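Local structure of penicillin-binding protein 2 (Pbp2) (Helicobacter pylori, 5LP5) at residues E86-I91 with E101-N106; D285-L290 with N296-R301; E323-T328 with L376-E381. The protein probably cross-links peptidoglycan as a penicillin-binding transpeptidase of the inner membrane, working with MreC in the cell-wall synthesis that sets cell shape. All blocks are in the same frame, centred on the assembly; numbering follows the deposited sequence.

Contact 1: E86-I91 with E101-N106; sequences EKIEII and ETLLNN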
loop_
_atom_site.group_PDB
_atom_site.type_symbol
_atom_site.label_atom_id
_atom_site.label_comp_id
_atom_site.label_asym_id
_atom_site.label_seq_id
_atom_site.Cartn_x
_atom_site.Cartn_y
_atom_site.Cartn_z
ATOM N N GLU A 86 -28.138 -16.692 4.887
ATOM C CA GLU A 86 -28.922 -15.591 4.345
ATOM C C GLU A 86 -28.054 -14.368 4.043
ATOM O O GLU A 86 -28.335 -13.619 3.110
ATOM C CB GLU A 86 -30.067 -15.264 5.297
ATOM C CG GLU A 86 -31.078 -16.407 5.346
ATOM C CD GLU A 86 -32.012 -16.331 6.529
ATOM O OE1 GLU A 86 -31.992 -15.314 7.256
ATOM O OE2 GLU A 86 -32.766 -17.303 6.733
ATOM N N LYS A 87 -26.990 -14.187 4.820
ATOM C CA LYS A 87 -26.034 -13.101 4.582
ATOM C C LYS A 87 -25.112 -13.391 3.414
ATOM O O LYS A 87 -24.733 -12.482 2.685
ATOM C CB LYS A 87 -25.226 -12.796 5.841
ATOM C CG LYS A 87 -26.070 -12.101 6.886
ATOM C CD LYS A 87 -25.249 -11.625 8.066
ATOM C CE LYS A 87 -26.121 -10.923 9.100
ATOM N NZ LYS A 87 -25.381 -10.689 10.374
ATOM N N ILE A 88 -24.751 -14.651 3.220
ATOM C CA ILE A 88 -23.937 -15.030 2.063
ATOM C C ILE A 88 -24.728 -14.892 0.758
ATOM O O ILE A 88 -24.148 -14.595 -0.293
ATOM C CB ILE A 88 -23.347 -16.454 2.225
ATOM C CG1 ILE A 88 -22.223 -16.433 3.276
ATOM C CG2 ILE A 88 -22.832 -16.998 0.895
ATOM C CD1 ILE A 88 -21.841 -17.793 3.816
ATOM N N GLU A 89 -26.043 -15.116 0.824
ATOM C CA GLU A 89 -26.924 -14.871 -0.327
ATOM C C GLU A 89 -26.882 -13.393 -0.691
ATOM O O GLU A 89 -26.841 -13.043 -1.871
ATOM C CB GLU A 89 -28.379 -15.257 -0.023
ATOM C CG GLU A 89 -28.681 -16.740 -0.059
ATOM C CD GLU A 89 -30.137 -17.050 0.254
ATOM O OE1 GLU A 89 -30.875 -16.166 0.750
ATOM O OE2 GLU A 89 -30.548 -18.200 0.006
ATOM N N ILE A 90 -26.912 -12.536 0.335
ATOM C CA ILE A 90 -26.812 -11.086 0.149
ATOM C C ILE A 90 -25.459 -10.726 -0.484
ATOM O O ILE A 90 -25.398 -9.918 -1.398
ATOM C CB ILE A 90 -27.035 -10.308 1.478
ATOM C CG1 ILE A 90 -28.502 -10.410 1.931
ATOM C CG2 ILE A 90 -26.679 -8.845 1.319
ATOM C CD1 ILE A 90 -28.811 -9.741 3.257
ATOM N N ILE A 91 -24.384 -11.340 -0.009
ATOM C CA ILE A 91 -23.054 -11.072 -0.538
ATOM C C ILE A 91 -22.855 -11.691 -1.926
ATOM O O ILE A 91 -22.034 -11.217 -2.701
ATOM C CB ILE A 91 -21.977 -11.522 0.456
ATOM C CG1 ILE A 91 -22.063 -10.635 1.701
ATOM C CG2 ILE A 91 -20.582 -11.420 -0.149
ATOM C CD1 ILE A 91 -21.330 -11.158 2.912
ATOM N N GLU A 101 -21.258 -21.255 -2.540
ATOM C CA GLU A 101 -20.507 -22.179 -1.704
ATOM C C GLU A 101 -19.024 -21.839 -1.572
ATOM O O GLU A 101 -18.464 -22.050 -0.494
ATOM C CB GLU A 101 -20.692 -23.620 -2.182
ATOM C CG GLU A 101 -20.264 -23.886 -3.613
ATOM C CD GLU A 101 -20.792 -25.219 -4.111
ATOM O OE1 GLU A 101 -21.017 -26.120 -3.270
ATOM O OE2 GLU A 101 -20.984 -25.367 -5.339
ATOM N N THR A 102 -18.377 -21.300 -2.612
ATOM C CA THR A 102 -16.968 -20.862 -2.452
ATOM C C THR A 102 -16.855 -19.823 -1.317
ATOM O O THR A 102 -15.781 -19.610 -0.746
ATOM C CB THR A 102 -16.306 -20.302 -3.747
ATOM O OG1 THR A 102 -17.065 -19.209 -4.276
ATOM C CG2 THR A 102 -16.124 -21.385 -4.816
ATOM N N LEU A 103 -17.991 -19.210 -0.986
ATOM C CA LEU A 103 -18.079 -18.245 0.107
ATOM C C LEU A 103 -18.321 -18.889 1.480
ATOM O O LEU A 103 -17.893 -18.328 2.483
ATOM C CB LEU A 103 -19.123 -17.166 -0.223
ATOM C CG LEU A 103 -18.769 -16.295 -1.446
ATOM C CD1 LEU A 103 -19.959 -15.466 -1.911
ATOM C CD2 LEU A 103 -17.551 -15.407 -1.177
ATOM N N LEU A 104 -19.001 -20.038 1.552
ATOM C CA LEU A 104 -18.972 -20.853 2.787
ATOM C C LEU A 104 -17.513 -21.090 3.166
ATOM O O LEU A 104 -17.078 -20.824 4.298
ATOM C CB LEU A 104 -19.674 -22.221 2.604
ATOM C CG LEU A 104 -19.097 -23.490 3.314
ATOM C CD1 LEU A 104 -19.319 -23.479 4.826
ATOM C CD2 LEU A 104 -19.627 -24.788 2.705
ATOM N N ASN A 105 -16.779 -21.617 2.192
ATOM C CA ASN A 105 -15.446 -22.159 2.431
ATOM C C ASN A 105 -14.551 -21.063 2.993
ATOM O O ASN A 105 -13.787 -21.293 3.939
ATOM C CB ASN A 105 -14.863 -22.747 1.136
ATOM C CG ASN A 105 -14.008 -23.989 1.371
ATOM O OD1 ASN A 105 -14.070 -24.635 2.418
ATOM N ND2 ASN A 105 -13.234 -24.357 0.360
ATOM N N ASN A 106 -14.673 -19.869 2.411
ATOM C CA ASN A 106 -13.943 -18.700 2.873
ATOM C C ASN A 106 -14.273 -18.353 4.311
ATOM O O ASN A 106 -13.399 -17.885 5.026
ATOM C CB ASN A 106 -14.212 -17.495 1.974
ATOM C CG ASN A 106 -13.328 -17.479 0.738
ATOM O OD1 ASN A 106 -12.105 -17.402 0.846
ATOM N ND2 ASN A 106 -13.939 -17.523 -0.438
#

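Contact 2: D285-L290 with N296-R301; sequences DKWQKL and NPLLNR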
loop_
_atom_site.group_PDB
_atom_site.type_symbol
_atom_site.label_atom_id
_atom_site.label_comp_id
_atom_site.label_asym_id
_atom_site.label_seq_id
_atom_site.Cartn_x
_atom_site.Cartn_y
_atom_site.Cartn_z
ATOM N N ASP A 285 -1.873 -22.668 -11.189
ATOM C CA ASP A 285 -1.473 -22.490 -12.582
ATOM C C ASP A 285 -0.132 -21.760 -12.774
ATOM O O ASP A 285 0.663 -22.152 -13.592
ATOM C CB ASP A 285 -2.547 -21.743 -13.384
ATOM C CG ASP A 285 -2.166 -21.616 -14.845
ATOM O OD1 ASP A 285 -1.773 -22.652 -15.412
ATOM O OD2 ASP A 285 -2.226 -20.512 -15.429
ATOM N N LYS A 286 0.105 -20.687 -12.034
ATOM C CA LYS A 286 1.330 -19.909 -12.205
ATOM C C LYS A 286 2.527 -20.524 -11.512
ATOM O O LYS A 286 3.649 -20.335 -11.956
ATOM C CB LYS A 286 1.107 -18.483 -11.735
ATOM C CG LYS A 286 0.344 -17.707 -12.768
ATOM C CD LYS A 286 -0.261 -16.463 -12.182
ATOM C CE LYS A 286 -0.302 -15.359 -13.230
ATOM N NZ LYS A 286 -1.380 -14.365 -12.936
ATOM N N TRP A 287 2.290 -21.275 -10.442
ATOM C CA TRP A 287 3.370 -21.971 -9.754
ATOM C C TRP A 287 3.941 -23.075 -10.633
ATOM O O TRP A 287 5.145 -23.282 -10.673
ATOM C CB TRP A 287 2.881 -22.552 -8.432
ATOM C CG TRP A 287 3.947 -23.275 -7.689
ATOM C CD1 TRP A 287 4.036 -24.624 -7.496
ATOM C CD2 TRP A 287 5.101 -22.700 -7.055
ATOM N NE1 TRP A 287 5.163 -24.927 -6.765
ATOM C CE2 TRP A 287 5.839 -23.763 -6.487
ATOM C CE3 TRP A 287 5.587 -21.400 -6.924
ATOM C CZ2 TRP A 287 7.037 -23.556 -5.792
ATOM C CZ3 TRP A 287 6.774 -21.195 -6.230
ATOM C CH2 TRP A 287 7.486 -22.265 -5.677
ATOM N N GLN A 288 3.068 -23.783 -11.332
ATOM C CA GLN A 288 3.491 -24.793 -12.302
ATOM C C GLN A 288 4.301 -24.139 -13.416
ATOM O O GLN A 288 5.324 -24.671 -13.855
ATOM C CB GLN A 288 2.260 -25.530 -12.879
ATOM C CG GLN A 288 2.553 -26.720 -13.788
ATOM C CD GLN A 288 2.907 -26.298 -15.199
ATOM O OE1 GLN A 288 2.431 -25.267 -15.690
ATOM N NE2 GLN A 288 3.751 -27.092 -15.862
ATOM N N LYS A 289 3.844 -22.983 -13.877
ATOM C CA LYS A 289 4.506 -22.304 -14.991
ATOM C C LYS A 289 5.923 -21.906 -14.638
ATOM O O LYS A 289 6.799 -21.928 -15.483
ATOM C CB LYS A 289 3.702 -21.084 -15.470
ATOM C CG LYS A 289 2.492 -21.442 -16.335
ATOM C CD LYS A 289 2.284 -20.481 -17.485
ATOM C CE LYS A 289 1.230 -21.009 -18.449
ATOM N NZ LYS A 289 -0.113 -21.141 -17.821
ATOM N N LEU A 290 6.148 -21.555 -13.381
ATOM C CA LEU A 290 7.468 -21.106 -12.939
ATOM C C LEU A 290 8.381 -22.280 -12.609
ATOM O O LEU A 290 9.563 -22.283 -12.969
ATOM C CB LEU A 290 7.342 -20.190 -11.715
ATOM C CG LEU A 290 6.740 -18.796 -11.939
ATOM C CD1 LEU A 290 6.585 -18.116 -10.592
ATOM C CD2 LEU A 290 7.547 -17.934 -12.901
ATOM N N ASN A 296 14.328 -22.074 -15.300
ATOM C CA ASN A 296 14.455 -21.892 -13.853
ATOM C C ASN A 296 14.390 -20.403 -13.438
ATOM O O ASN A 296 15.402 -19.791 -13.104
ATOM C CB ASN A 296 15.757 -22.564 -13.403
ATOM C CG ASN A 296 15.847 -22.739 -11.915
ATOM O OD1 ASN A 296 14.888 -22.500 -11.176
ATOM N ND2 ASN A 296 17.013 -23.153 -11.461
ATOM N N PRO A 297 13.186 -19.816 -13.475
ATOM C CA PRO A 297 12.974 -18.401 -13.183
ATOM C C PRO A 297 13.202 -18.031 -11.723
ATOM O O PRO A 297 13.554 -16.879 -11.429
ATOM C CB PRO A 297 11.497 -18.178 -13.532
ATOM C CG PRO A 297 11.119 -19.316 -14.392
ATOM C CD PRO A 297 11.931 -20.462 -13.875
ATOM N N LEU A 298 12.995 -18.984 -10.819
ATOM C CA LEU A 298 13.112 -18.688 -9.405
ATOM C C LEU A 298 14.556 -18.578 -8.969
ATOM O O LEU A 298 14.826 -18.207 -7.836
ATOM C CB LEU A 298 12.429 -19.755 -8.581
ATOM C CG LEU A 298 10.923 -19.818 -8.768
ATOM C CD1 LEU A 298 10.417 -21.011 -7.973
ATOM C CD2 LEU A 298 10.208 -18.532 -8.348
ATOM N N LEU A 299 15.485 -18.895 -9.869
ATOM C CA LEU A 299 16.893 -18.872 -9.536
ATOM C C LEU A 299 17.448 -17.457 -9.606
ATOM O O LEU A 299 17.332 -16.771 -10.634
ATOM C CB LEU A 299 17.682 -19.791 -10.463
ATOM C CG LEU A 299 19.175 -19.952 -10.131
ATOM C CD1 LEU A 299 19.385 -20.686 -8.822
ATOM C CD2 LEU A 299 19.940 -20.653 -11.247
ATOM N N ASN A 300 18.026 -17.037 -8.482
ATOM C CA ASN A 300 18.843 -15.856 -8.407
ATOM C C ASN A 300 20.239 -16.239 -8.897
ATOM O O ASN A 300 20.973 -16.961 -8.240
ATOM C CB ASN A 300 18.887 -15.333 -6.967
ATOM C CG ASN A 300 19.682 -14.045 -6.825
ATOM O OD1 ASN A 300 20.737 -13.879 -7.434
ATOM N ND2 ASN A 300 19.169 -13.128 -6.017
ATOM N N ARG A 301 20.600 -15.740 -10.065
ATOM C CA ARG A 301 21.838 -16.126 -10.696
ATOM C C ARG A 301 23.051 -15.250 -10.354
ATOM O O ARG A 301 24.171 -15.651 -10.648
ATOM C CB ARG A 301 21.626 -16.132 -12.198
ATOM C CG ARG A 301 20.721 -17.259 -12.661
ATOM C CD ARG A 301 20.580 -17.247 -14.174
ATOM N NE ARG A 301 19.934 -18.455 -14.677
ATOM C CZ ARG A 301 18.631 -18.708 -14.577
ATOM N NH1 ARG A 301 17.788 -17.847 -13.969
ATOM N NH2 ARG A 301 18.160 -19.839 -15.078
#

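Contact 3: E323-T328 with L376-E381; sequences ENLHIT and LEISIE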
loop_
_atom_site.group_PDB
_atom_site.type_symbol
_atom_site.label_atom_id
_atom_site.label_comp_id
_atom_site.label_asym_id
_atom_site.label_seq_id
_atom_site.Cartn_x
_atom_site.Cartn_y
_atom_site.Cartn_z
ATOM N N GLU A 323 54.021 -12.666 -7.026
ATOM C CA GLU A 323 54.193 -12.521 -5.597
ATOM C C GLU A 323 55.071 -13.636 -5.013
ATOM O O GLU A 323 55.905 -13.390 -4.132
ATOM C CB GLU A 323 52.812 -12.513 -4.960
ATOM C CG GLU A 323 52.769 -12.333 -3.461
ATOM C CD GLU A 323 51.349 -12.186 -2.968
ATOM O OE1 GLU A 323 50.406 -12.353 -3.779
ATOM O OE2 GLU A 323 51.188 -11.914 -1.767
ATOM N N ASN A 324 54.904 -14.851 -5.534
ATOM C CA ASN A 324 55.478 -16.041 -4.918
ATOM C C ASN A 324 56.725 -16.575 -5.617
ATOM O O ASN A 324 57.552 -17.250 -4.995
ATOM C CB ASN A 324 54.404 -17.120 -4.844
ATOM C CG ASN A 324 53.328 -16.790 -3.829
ATOM O OD1 ASN A 324 53.619 -16.643 -2.642
ATOM N ND2 ASN A 324 52.081 -16.651 -4.289
ATOM N N LEU A 325 56.852 -16.272 -6.908
ATOM C CA LEU A 325 57.974 -16.751 -7.704
ATOM C C LEU A 325 59.041 -15.653 -7.814
ATOM O O LEU A 325 58.885 -14.572 -7.240
ATOM C CB LEU A 325 57.478 -17.187 -9.087
ATOM C CG LEU A 325 56.354 -18.235 -9.128
ATOM C CD1 LEU A 325 56.000 -18.604 -10.559
ATOM C CD2 LEU A 325 56.715 -19.495 -8.349
ATOM N N HIS A 326 60.130 -15.949 -8.527
ATOM C CA HIS A 326 61.163 -14.956 -8.862
ATOM C C HIS A 326 61.045 -14.529 -10.322
ATOM O O HIS A 326 61.894 -14.880 -11.152
ATOM C CB HIS A 326 62.561 -15.535 -8.640
ATOM C CG HIS A 326 62.851 -15.892 -7.220
ATOM N ND1 HIS A 326 62.469 -17.092 -6.658
ATOM C CD2 HIS A 326 63.512 -15.214 -6.254
ATOM C CE1 HIS A 326 62.879 -17.134 -5.403
ATOM N NE2 HIS A 326 63.513 -16.007 -5.133
ATOM N N ILE A 327 59.989 -13.773 -10.623
ATOM C CA ILE A 327 59.662 -13.364 -11.998
ATOM C C ILE A 327 58.978 -11.990 -12.028
ATOM O O ILE A 327 58.731 -11.390 -10.980
ATOM C CB ILE A 327 58.789 -14.422 -12.723
ATOM C CG1 ILE A 327 57.573 -14.832 -11.874
ATOM C CG2 ILE A 327 59.627 -15.646 -13.080
ATOM C CD1 ILE A 327 56.274 -14.209 -12.317
ATOM N N THR A 328 58.713 -11.480 -13.230
ATOM C CA THR A 328 58.041 -10.186 -13.401
ATOM C C THR A 328 57.018 -10.204 -14.541
ATOM O O THR A 328 56.904 -11.166 -15.319
ATOM C CB THR A 328 59.022 -9.033 -13.703
ATOM O OG1 THR A 328 59.630 -9.250 -14.984
ATOM C CG2 THR A 328 60.085 -8.920 -12.626
ATOM N N LEU A 376 53.063 -25.087 -12.842
ATOM C CA LEU A 376 53.948 -26.198 -12.460
ATOM C C LEU A 376 54.837 -25.832 -11.262
ATOM O O LEU A 376 55.129 -26.674 -10.402
ATOM C CB LEU A 376 54.833 -26.618 -13.645
ATOM C CG LEU A 376 54.110 -27.228 -14.845
ATOM C CD1 LEU A 376 55.017 -27.270 -16.063
ATOM C CD2 LEU A 376 53.590 -28.614 -14.513
ATOM N N GLU A 377 55.249 -24.567 -11.216
ATOM C CA GLU A 377 56.222 -24.089 -10.236
ATOM C C GLU A 377 55.589 -23.461 -8.964
ATOM O O GLU A 377 56.303 -23.157 -7.998
ATOM C CB GLU A 377 57.198 -23.109 -10.929
ATOM C CG GLU A 377 57.882 -23.685 -12.183
ATOM C CD GLU A 377 58.743 -22.678 -12.965
ATOM O OE1 GLU A 377 59.026 -21.567 -12.453
ATOM O OE2 GLU A 377 59.143 -23.001 -14.112
ATOM N N ILE A 378 54.261 -23.286 -8.953
ATOM C CA ILE A 378 53.563 -22.697 -7.794
ATOM C C ILE A 378 52.819 -23.756 -6.999
ATOM O O ILE A 378 52.180 -24.641 -7.574
ATOM C CB ILE A 378 52.558 -21.575 -8.209
ATOM C CG1 ILE A 378 52.052 -20.781 -6.996
ATOM C CG2 ILE A 378 51.351 -22.131 -8.954
ATOM C CD1 ILE A 378 53.133 -20.020 -6.262
ATOM N N SER A 379 52.897 -23.662 -5.675
ATOM C CA SER A 379 52.148 -24.573 -4.810
ATOM C C SER A 379 50.689 -24.142 -4.762
ATOM O O SER A 379 50.399 -22.951 -4.704
ATOM C CB SER A 379 52.727 -24.591 -3.400
ATOM O OG SER A 379 52.630 -23.322 -2.798
ATOM N N ILE A 380 49.775 -25.108 -4.780
ATOM C CA ILE A 380 48.350 -24.800 -4.753
ATOM C C ILE A 380 47.987 -24.067 -3.468
ATOM O O ILE A 380 47.027 -23.299 -3.441
ATOM C CB ILE A 380 47.458 -26.064 -4.927
ATOM C CG1 ILE A 380 45.991 -25.671 -5.132
ATOM C CG2 ILE A 380 47.578 -26.994 -3.729
ATOM C CD1 ILE A 380 45.719 -24.845 -6.374
ATOM N N GLU A 381 48.750 -24.298 -2.402
ATOM C CA GLU A 381 48.486 -23.587 -1.161
ATOM C C GLU A 381 48.637 -22.074 -1.297
ATOM O O GLU A 381 47.826 -21.315 -0.772
ATOM C CB GLU A 381 49.384 -24.098 -0.047
ATOM C CG GLU A 381 49.184 -23.340 1.261
ATOM C CD GLU A 381 49.108 -24.242 2.501
ATOM O OE1 GLU A 381 49.258 -25.490 2.388
ATOM O OE2 GLU A 381 48.875 -23.683 3.598
#

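Contact 1: E86-I91 with E101-N106
I88 and L103 form the centre of a small hydrophobic contact between two helices of the family's dimerisation domain. The I88 methyl CG2 lies 3.9 Å from L103 CB, and the two side chains run past one another in opposite directions. The I88 torsion (chi1 -73°) keeps CG1 beside the backbone N and sets CG2 on the side opposite that N, where it meets the base of the leucine. The far end of the isoleucine approaches the helix backbone, with I88 CD1 4.3 Å from L104 N. One turn further on, I91 makes a looser contact, its CG2 standing 4.5 Å from L103 CD1, so L103 is touched at its base by one isoleucine and at a branch tip by the next.

No hydrogen bond crosses between the segments, and several polar side chains bond locally instead. The amide of N106 reaches back one turn, ND2 bonding weakly to T102 O at 2.8 Å, while N106 OD1 pairs with K109. T102 OG1 bonds to S99 O, and E86 forms a salt bridge with K82.

The helix directions differ by 119°, and the short segments approach to 10.6 Å between axes. Beneath the pair lies the mixed sheet: I91 rests on V73 and L75 of strand 63-76 and also on V122 of strand 118-125, where L103 packs against V121 and V122.

Contact 2: D285-L290 with N296-R301
W287 and L298 meet at about a right angle, the indole reaching out from helix 284-291 to the leucine of the following loop. With CG opposite the backbone N (chi1 180°), the six-membered end of the indole swings round to the loop although the CB of W287 points away from it. CH2 of W287 lies 3.9 Å from L298 CD1, the methyl approaching the ring obliquely. L290 supplies the other half of the contact. Its CD2 lies 4.0 Å from P297 CB, the side chain and the pyrrolidine ring crossing at a slant, while L290 CD1 faces L298 CD2 at 4.3 Å. The leucine thus uses one branch for the proline and the other for its neighbour.

P297 and L298 occupy the middle of a type I beta turn from N296 to L299, and both point toward the helix. The turn carbonyl N296 O is held by R301 NH1 at 3.2 Å, with weaker bonds from R301 NH2 and L299 N. R301 NE also forms a salt bridge with E563, and L299 CD2 lies 4.0 Å above the guanidinium plane, over its centre.

No hydrogen bond joins the two segments. Their side-chain contacts are apolar, and the carbonyl oxygen of L290 lies against the P297 ring. The charged groups bond within their own segment, as D285 does weakly with K289, or to other parts of the chain, so helix and turn are held to each other by van der Waals contact.

Contact 3: E323-T328 with L376-E381
I378 packs against N324 and L325 just ahead of helix 380-389, near whose start the hydroxyl OG of S384 hydrogen-bonds to two carbonyl oxygens, I380 O and E381 O, its single proton serving one at a time or shared between them. This is the helical part of the penicillin-binding transpeptidase domain, and the contact joins the C-terminal end of helix 314-324 to the short link between helices 369-377 and 380-389. The start of helix 314-324 adjoins an SxxK pattern, consistent with the nucleophile motif of this family, but the contact lies at the other end of that helix.

S379 is the N-cap of helix 380-389, its OG bonding weakly to K382 N, and I378 immediately precedes it. In I378, chi1 (-168°) sends CG1 away from the backbone N, and chi2 (63°) then places CD1 against the end of helix 314-324. There CD1 meets the aliphatic part of N324, 3.5 Å from its CB, and also lies 4.0 Å from N324 ND2, the two side chains lying aslant. That amide nitrogen has a weak bond of its own to S320 O, one turn back in the helix.

L325 is the first residue to leave the helical conformation, and its side chain points at the other segment. Its CD2 touches two neighbours, I378 CD1 at 4.2 Å and the backbone at E377. The side chain of E377 contributes its base, while F321 of helix 314-324 also packs on I378 and I327. L376 and I380 turn to helix 424-430, touching L428 and T427 respectively. No hydrogen bond crosses between the segments; where L325 meets the E377 peptide, methyl CD2 stands 3.7 Å from E377 O.

Overall arrangement
From the N terminus the three contacts follow in series, and none nests in or crosses another. Contact 1 closes a loop of nine residues between two helices in the dimerisation range. Contact 2 closes one of five residues, folding the chain after helix 284-291 back on that helix in the N-terminal part of the transpeptidase range; there P297 O also bonds weakly to H161, which lies in the dimerisation range. Contact 3 spans 47 residues and ties the end of helix 314-324 to the junction of helices 369-377 and 380-389. Contacts 1 and 3 lie on opposite sides of the chain's centre, their own centres 77 Å apart, whereas contacts 1 and 2 share a side.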